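Local coordinates for protein TipC2 (Streptococcus intermedius B196, PDB 6DHX) that probably serves as an immunity protein that recognises an antibacterial toxin exported by a type VII secretion system, at residues 101-106 against 129-134. Sequence-based numbering, arbitrary orientation.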
# COMPACT_ATOMS: atom_id res chain seq x y z
N ASN A 101 19.69 -10.66 2.28
CA ASN A 101 19.89 -9.22 2.07
C ASN A 101 19.08 -8.67 0.89
O ASN A 101 19.44 -7.64 0.32
CB ASN A 101 21.38 -8.89 1.89
CG ASN A 101 22.22 -9.39 3.04
OD1 ASN A 101 22.06 -8.93 4.18
ND2 ASN A 101 23.11 -10.34 2.77
N VAL A 102 17.98 -9.30 0.52
CA VAL A 102 17.19 -8.82 -0.62
C VAL A 102 15.72 -8.92 -0.26
O VAL A 102 15.27 -9.97 0.21
CB VAL A 102 17.48 -9.60 -1.92
CG1 VAL A 102 16.61 -9.05 -3.06
CG2 VAL A 102 18.98 -9.53 -2.30
N ARG A 103 14.96 -7.83 -0.45
CA ARG A 103 13.52 -7.82 -0.22
C ARG A 103 12.81 -7.37 -1.49
O ARG A 103 13.34 -6.55 -2.25
CB ARG A 103 13.10 -6.86 0.95
CG ARG A 103 13.92 -7.10 2.26
CD ARG A 103 13.26 -6.34 3.43
NE ARG A 103 13.05 -4.91 3.17
CZ ARG A 103 14.00 -3.98 3.31
NH1 ARG A 103 15.22 -4.34 3.69
NH2 ARG A 103 13.73 -2.70 3.07
N VAL A 104 11.64 -7.92 -1.72
CA VAL A 104 10.75 -7.40 -2.74
C VAL A 104 9.78 -6.43 -2.08
O VAL A 104 9.39 -6.58 -0.92
CB VAL A 104 10.01 -8.56 -3.44
CG1 VAL A 104 8.98 -9.21 -2.48
CG2 VAL A 104 9.34 -8.09 -4.70
N ARG A 105 9.44 -5.37 -2.80
CA ARG A 105 8.49 -4.39 -2.33
C ARG A 105 7.38 -4.34 -3.34
O ARG A 105 7.64 -4.07 -4.52
CB ARG A 105 9.12 -3.01 -2.21
CG ARG A 105 10.54 -3.00 -1.70
CD ARG A 105 11.12 -1.59 -1.90
NE ARG A 105 10.77 -0.65 -0.82
CZ ARG A 105 9.64 0.06 -0.71
NH1 ARG A 105 9.49 0.88 0.33
NH2 ARG A 105 8.66 -0.09 -1.58
N ILE A 106 6.15 -4.58 -2.92
CA ILE A 106 5.04 -4.48 -3.85
C ILE A 106 4.27 -3.22 -3.48
O ILE A 106 3.87 -3.04 -2.31
CB ILE A 106 4.18 -5.77 -3.83
CG1 ILE A 106 5.04 -6.90 -4.42
CG2 ILE A 106 2.96 -5.64 -4.70
CD1 ILE A 106 4.40 -8.30 -4.31
N ASP A 129 23.66 -1.32 7.36
CA ASP A 129 22.79 -0.29 7.92
C ASP A 129 21.74 0.17 6.91
O ASP A 129 20.56 0.31 7.25
CB ASP A 129 23.63 0.90 8.39
CG ASP A 129 23.29 1.34 9.80
OD1 ASP A 129 22.35 0.76 10.40
OD2 ASP A 129 23.95 2.25 10.32
N SER A 130 22.14 0.38 5.66
CA SER A 130 21.27 1.01 4.68
C SER A 130 20.56 -0.02 3.81
O SER A 130 20.95 -1.19 3.73
CB SER A 130 22.07 1.97 3.80
N ASP A 131 19.47 0.44 3.19
CA ASP A 131 18.87 -0.21 2.04
C ASP A 131 19.18 0.62 0.81
O ASP A 131 19.12 1.85 0.84
CB ASP A 131 17.34 -0.33 2.19
CG ASP A 131 16.92 -1.30 3.29
OD1 ASP A 131 17.57 -2.35 3.50
OD2 ASP A 131 15.89 -1.04 3.95
N LYS A 132 19.52 -0.06 -0.29
CA LYS A 132 19.57 0.55 -1.61
C LYS A 132 18.34 0.10 -2.38
O LYS A 132 18.04 -1.09 -2.43
CB LYS A 132 20.85 0.15 -2.35
N TYR A 133 17.64 1.05 -2.99
CA TYR A 133 16.37 0.74 -3.65
C TYR A 133 16.52 0.63 -5.16
O TYR A 133 17.21 1.44 -5.80
CB TYR A 133 15.33 1.78 -3.27
CG TYR A 133 14.82 1.50 -1.87
CD1 TYR A 133 14.10 0.35 -1.61
CD2 TYR A 133 15.11 2.35 -0.81
CE1 TYR A 133 13.65 0.07 -0.32
CE2 TYR A 133 14.66 2.07 0.47
CZ TYR A 133 13.93 0.93 0.70
OH TYR A 133 13.46 0.64 1.97
N ILE A 134 15.90 -0.40 -5.73
CA ILE A 134 16.00 -0.70 -7.15
C ILE A 134 14.61 -0.78 -7.74
O ILE A 134 13.76 -1.52 -7.24
CB ILE A 134 16.78 -2.01 -7.40
CG1 ILE A 134 18.17 -1.89 -6.78
CG2 ILE A 134 16.83 -2.36 -8.88
CD1 ILE A 134 19.07 -3.06 -7.08
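Arg-103 and Asp-131 join strands 102-106 and 130-134, which do not pair directly: strand 116-127 runs antiparallel to both, and its Ala-124 touches Arg-103 and Tyr-133. The case illustrates how side chains bridge next-but-one strands of a sheet, here with axes 9.2 Å apart. From CB of Arg-103, which points toward the other strand, chi1 of -51° sets CG beside the backbone N, CD continues extended, and a bend at chi3 turns the guanidinium to Asp-131. CZ lies 3.6 Å from Asp-131 OD2, and the tip grips the carboxylate end-on. NH1 donates to Asp-131 OD1 at 3.1 Å and NH2 to OD2 at 2.9 Å, both nearly straight. The acceptors lie in the guanidinium plane, yet the carboxylate is met from above its own plane, the two groups being tilted by 57°. NH2 also comes within 3.5 Å of Tyr-133 OH. Arg-105 crosses Tyr-133 at about a right angle, NE lying 3.0 Å from Tyr-133 CE1 and the guanidinium and ring planes 82° apart. Glu-95 forms salt bridges with both arginines, and Glu-126 with Arg-103 NH1. Three carboxylates thus probably balance the Arg-103 charge, which would help keep those acids ionised, and probably fix its guanidinium's rotation.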